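Local coordinates for protein acetyltransferase PA1377 (Pseudomonas aeruginosa, PDB 2VI7) that probably transfers an acetyl group from acetyl-CoA to an amine, as other GCN5-related N-acetyltransferases do, at residues Leu61-Ala73 with Gly92-Leu106. Sequence-based numbering, arbitrary orientation. Where two conformers were deposited one is given.
With SO4 (sulfate ion), chain F.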
loop_
_atom_site.group_PDB
_atom_site.type_symbol
_atom_site.label_atom_id
_atom_site.label_comp_id
_atom_site.label_asym_id
_atom_site.label_seq_id
_atom_site.Cartn_x
_atom_site.Cartn_y
_atom_site.Cartn_z
ATOM N N LEU A 61 8.272 -6.634 15.947
ATOM C CA LEU A 61 8.991 -6.576 17.207
ATOM C C LEU A 61 8.185 -5.843 18.265
ATOM O O LEU A 61 7.353 -4.987 17.963
ATOM C CB LEU A 61 10.329 -5.854 17.035
ATOM C CG LEU A 61 11.429 -6.493 16.190
ATOM C CD1 LEU A 61 12.606 -5.533 16.134
ATOM C CD2 LEU A 61 11.845 -7.836 16.783
ATOM N N VAL A 62 8.444 -6.200 19.513
ATOM C CA VAL A 62 7.799 -5.565 20.641
ATOM C C VAL A 62 8.929 -5.161 21.553
ATOM O O VAL A 62 9.884 -5.916 21.719
ATOM C CB VAL A 62 6.863 -6.525 21.395
ATOM C CG1 VAL A 62 5.559 -6.658 20.644
ATOM C CG2 VAL A 62 7.530 -7.885 21.556
ATOM N N ALA A 63 8.839 -3.959 22.108
ATOM C CA ALA A 63 9.848 -3.462 23.024
ATOM C C ALA A 63 9.286 -3.749 24.399
ATOM O O ALA A 63 8.144 -3.403 24.682
ATOM C CB ALA A 63 10.038 -1.978 22.833
ATOM N N LEU A 64 10.088 -4.382 25.247
ATOM C CA LEU A 64 9.659 -4.748 26.595
ATOM C C LEU A 64 10.496 -4.135 27.714
ATOM O O LEU A 64 11.710 -3.958 27.596
ATOM C CB LEU A 64 9.708 -6.270 26.754
ATOM C CG LEU A 64 8.947 -7.129 25.756
ATOM C CD1 LEU A 64 9.404 -8.560 25.869
ATOM C CD2 LEU A 64 7.471 -7.028 26.023
ATOM N N HIS A 65 9.821 -3.812 28.806
ATOM C CA HIS A 65 10.475 -3.288 29.993
ATOM C C HIS A 65 9.810 -4.020 31.147
ATOM O O HIS A 65 8.599 -3.896 31.342
ATOM C CB HIS A 65 10.247 -1.795 30.170
ATOM C CG HIS A 65 10.819 -1.268 31.446
ATOM N ND1 HIS A 65 12.173 -1.275 31.702
ATOM C CD2 HIS A 65 10.225 -0.764 32.556
ATOM C CE1 HIS A 65 12.390 -0.800 32.915
ATOM N NE2 HIS A 65 11.226 -0.485 33.455
ATOM N N GLN A 66 10.583 -4.785 31.909
ATOM C CA GLN A 66 9.999 -5.547 33.011
ATOM C C GLN A 66 8.743 -6.302 32.508
ATOM O O GLN A 66 7.696 -6.279 33.157
ATOM C CB GLN A 66 9.599 -4.609 34.161
ATOM C CG GLN A 66 10.597 -3.495 34.472
ATOM C CD GLN A 66 11.488 -3.805 35.659
ATOM N N GLY A 67 8.835 -6.934 31.341
ATOM C CA GLY A 67 7.705 -7.697 30.831
ATOM C C GLY A 67 6.486 -6.962 30.289
ATOM O O GLY A 67 5.530 -7.605 29.843
ATOM N N ASP A 68 6.490 -5.632 30.328
ATOM C CA ASP A 68 5.364 -4.858 29.801
ATOM C C ASP A 68 5.672 -4.353 28.389
ATOM O O ASP A 68 6.747 -3.794 28.147
ATOM C CB ASP A 68 5.053 -3.643 30.692
ATOM C CG ASP A 68 4.548 -4.031 32.086
ATOM O OD1 ASP A 68 3.579 -4.820 32.182
ATOM O OD2 ASP A 68 5.120 -3.527 33.083
ATOM N N VAL A 69 4.734 -4.544 27.463
ATOM C CA VAL A 69 4.924 -4.080 26.091
ATOM C C VAL A 69 4.798 -2.560 26.061
ATOM O O VAL A 69 3.698 -2.026 26.201
ATOM C CB VAL A 69 3.872 -4.681 25.135
ATOM C CG1 VAL A 69 3.946 -3.996 23.780
ATOM C CG2 VAL A 69 4.107 -6.178 24.976
ATOM N N ILE A 70 5.922 -1.870 25.879
ATOM C CA ILE A 70 5.930 -0.414 25.850
ATOM C C ILE A 70 6.134 0.141 24.447
ATOM O O ILE A 70 6.215 1.362 24.256
ATOM C CB ILE A 70 7.044 0.154 26.750
ATOM C CG1 ILE A 70 8.405 -0.360 26.272
ATOM C CG2 ILE A 70 6.798 -0.245 28.194
ATOM C CD1 ILE A 70 9.589 0.206 27.029
ATOM N N GLY A 71 6.222 -0.750 23.467
ATOM C CA GLY A 71 6.424 -0.300 22.105
ATOM C C GLY A 71 6.404 -1.411 21.081
ATOM O O GLY A 71 6.565 -2.581 21.407
ATOM N N SER A 72 6.215 -1.040 19.825
ATOM C CA SER A 72 6.167 -2.030 18.769
ATOM C C SER A 72 6.417 -1.408 17.404
ATOM O O SER A 72 6.232 -0.205 17.218
ATOM C CB SER A 72 4.810 -2.715 18.786
ATOM O OG SER A 72 4.760 -3.721 17.804
ATOM N N ALA A 73 6.848 -2.237 16.457
ATOM C CA ALA A 73 7.125 -1.801 15.087
ATOM C C ALA A 73 7.267 -3.043 14.214
ATOM O O ALA A 73 7.658 -4.099 14.696
ATOM C CB ALA A 73 8.407 -0.968 15.040
ATOM N N GLY A 92 5.034 3.479 10.925
ATOM C CA GLY A 92 6.226 3.435 11.742
ATOM C C GLY A 92 6.158 2.828 13.127
ATOM O O GLY A 92 5.482 1.835 13.394
ATOM N N VAL A 93 6.890 3.482 14.016
ATOM C CA VAL A 93 7.063 3.094 15.399
ATOM C C VAL A 93 5.898 3.515 16.329
ATOM O O VAL A 93 5.502 4.685 16.360
ATOM C CB VAL A 93 8.436 3.686 15.856
ATOM C CG1 VAL A 93 8.262 4.731 16.901
ATOM C CG2 VAL A 93 9.347 2.608 16.325
ATOM N N ALA A 94 5.340 2.551 17.066
ATOM C CA ALA A 94 4.235 2.791 18.007
ATOM C C ALA A 94 4.820 2.751 19.410
ATOM O O ALA A 94 5.077 1.671 19.943
ATOM C CB ALA A 94 3.180 1.716 17.860
ATOM N N VAL A 95 5.013 3.922 20.016
ATOM C CA VAL A 95 5.622 3.990 21.339
ATOM C C VAL A 95 4.799 4.653 22.445
ATOM O O VAL A 95 4.178 5.705 22.245
ATOM C CB VAL A 95 6.989 4.703 21.253
ATOM C CG1 VAL A 95 7.693 4.662 22.595
ATOM C CG2 VAL A 95 7.844 4.041 20.200
ATOM N N ALA A 96 4.830 4.016 23.619
ATOM C CA ALA A 96 4.130 4.503 24.805
ATOM C C ALA A 96 4.903 5.697 25.354
ATOM O O ALA A 96 4.346 6.789 25.527
ATOM C CB ALA A 96 4.054 3.409 25.864
ATOM N N TRP A 97 6.192 5.475 25.613
ATOM C CA TRP A 97 7.080 6.512 26.143
ATOM C C TRP A 97 7.774 7.289 25.025
ATOM O O TRP A 97 8.668 6.769 24.346
ATOM C CB TRP A 97 8.153 5.900 27.047
ATOM C CG TRP A 97 7.608 4.999 28.098
ATOM C CD1 TRP A 97 6.320 4.968 28.571
ATOM C CD2 TRP A 97 8.338 4.026 28.848
ATOM N NE1 TRP A 97 6.205 4.034 29.572
ATOM C CE2 TRP A 97 7.427 3.439 29.767
ATOM C CE3 TRP A 97 9.676 3.592 28.840
ATOM C CZ2 TRP A 97 7.809 2.439 30.673
ATOM C CZ3 TRP A 97 10.062 2.597 29.741
ATOM C CH2 TRP A 97 9.125 2.031 30.647
ATOM N N GLN A 98 7.358 8.536 24.836
ATOM C CA GLN A 98 7.964 9.367 23.814
ATOM C C GLN A 98 9.177 10.020 24.489
ATOM O O GLN A 98 9.087 10.463 25.644
ATOM C CB GLN A 98 6.953 10.416 23.335
ATOM C CG GLN A 98 5.744 9.822 22.606
ATOM C CD GLN A 98 5.950 9.706 21.104
ATOM N N GLY A 99 10.313 10.036 23.792
ATOM C CA GLY A 99 11.512 10.639 24.352
ATOM C C GLY A 99 12.408 9.701 25.144
ATOM O O GLY A 99 13.583 10.006 25.357
ATOM N N LYS A 100 11.864 8.562 25.569
ATOM C CA LYS A 100 12.623 7.584 26.345
ATOM C C LYS A 100 13.497 6.616 25.514
ATOM O O LYS A 100 14.046 5.652 26.053
ATOM C CB LYS A 100 11.666 6.778 27.234
ATOM N N GLY A 101 13.608 6.852 24.208
ATOM C CA GLY A 101 14.437 5.995 23.370
ATOM C C GLY A 101 13.883 4.658 22.907
ATOM O O GLY A 101 14.628 3.798 22.428
ATOM N N VAL A 102 12.578 4.468 23.037
ATOM C CA VAL A 102 11.971 3.220 22.610
ATOM C C VAL A 102 11.870 3.176 21.088
ATOM O O VAL A 102 12.103 2.135 20.479
ATOM C CB VAL A 102 10.576 3.054 23.234
ATOM C CG1 VAL A 102 9.906 1.796 22.709
ATOM C CG2 VAL A 102 10.709 2.998 24.747
ATOM N N GLY A 103 11.540 4.311 20.481
ATOM C CA GLY A 103 11.418 4.378 19.035
ATOM C C GLY A 103 12.709 4.075 18.296
ATOM O O GLY A 103 12.723 3.247 17.385
ATOM N N SER A 104 13.792 4.743 18.683
ATOM C CA SER A 104 15.085 4.537 18.039
ATOM C C SER A 104 15.559 3.099 18.197
ATOM O O SER A 104 16.166 2.537 17.288
ATOM C CB SER A 104 16.131 5.483 18.630
ATOM O OG SER A 104 16.381 5.170 19.987
ATOM N N ARG A 105 15.287 2.515 19.359
ATOM C CA ARG A 105 15.673 1.140 19.650
ATOM C C ARG A 105 15.017 0.199 18.643
ATOM O O ARG A 105 15.684 -0.600 17.978
ATOM C CB ARG A 105 15.218 0.788 21.064
ATOM C CG ARG A 105 15.799 -0.486 21.639
ATOM C CD ARG A 105 17.157 -0.252 22.283
ATOM N NE ARG A 105 17.594 -1.417 23.056
ATOM C CZ ARG A 105 17.959 -2.582 22.523
ATOM N NH1 ARG A 105 18.336 -3.584 23.311
ATOM N NH2 ARG A 105 17.958 -2.748 21.205
ATOM N N LEU A 106 13.697 0.312 18.544
ATOM C CA LEU A 106 12.904 -0.503 17.637
ATOM C C LEU A 106 13.288 -0.295 16.172
ATOM O O LEU A 106 13.531 -1.265 15.452
ATOM C CB LEU A 106 11.407 -0.189 17.814
ATOM C CG LEU A 106 10.635 -0.782 19.001
ATOM C CD1 LEU A 106 9.307 -0.056 19.160
ATOM C CD2 LEU A 106 10.413 -2.272 18.788
HETATM S S SO4 F . 12.990 7.950 20.897
HETATM O O1 SO4 F . 11.773 7.100 20.959
HETATM O O2 SO4 F . 12.848 8.946 19.808
HETATM O O3 SO4 F . 13.154 8.689 22.172
HETATM O O4 SO4 F . 14.179 7.091 20.667
#
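With CG1 wedged between its backbone N and carbonyl carbon (chi1 60°) and the chain then extended, Ile70 sends CD1 over one face of the Trp97 six-membered ring, 4.0 Å from its centroid in a CH-pi contact, while CG2 lies over the same indole toward its rim. His65 meets the tryptophan differently: its CG, anti to the backbone N (chi1 175°), puts the imidazole where the indole edge meets its face, CH2 of Trp97 3.6 Å from His65 CD2 and the planes at 66°. Behind them Val102 divides its methyls, CG2 to Ile70 CD1 and CG1 to Ala63 CB at 3.8 Å; the small alanine leaves room for the helix, and Gly71, with no side chain, lets Val102 CG1 and Leu106 CD1 lie against the strand. This is the GNAT core: a strand leads through a glycine-rich turn into a helix whose start, in relatives, holds the acetyl-CoA pyrophosphate. Here a sulfate, probably from the crystallisation liquor, sits at that turn, consistent with a phosphate-binding site; it is bound by Gly101 N, Gly103 N (2.8 Å to O1) and both N and OG of Ser104, and Gly103, lacking a side chain, lets the anion approach the backbone N-H groups. Ile70 and Gly71 both face Ala63, a classic beta bulge. Beyond it, Ser72 and Ala94 form an antiparallel hydrogen-bonded pair, Ala94 N giving a nearly straight bond to Ser72 O (2.9 Å), and Ala96 N continues to Ile70 O. Beneath helix 18-25, Ser72 OG donates to Leu61 O (2.9 Å), which also takes Ala73 N.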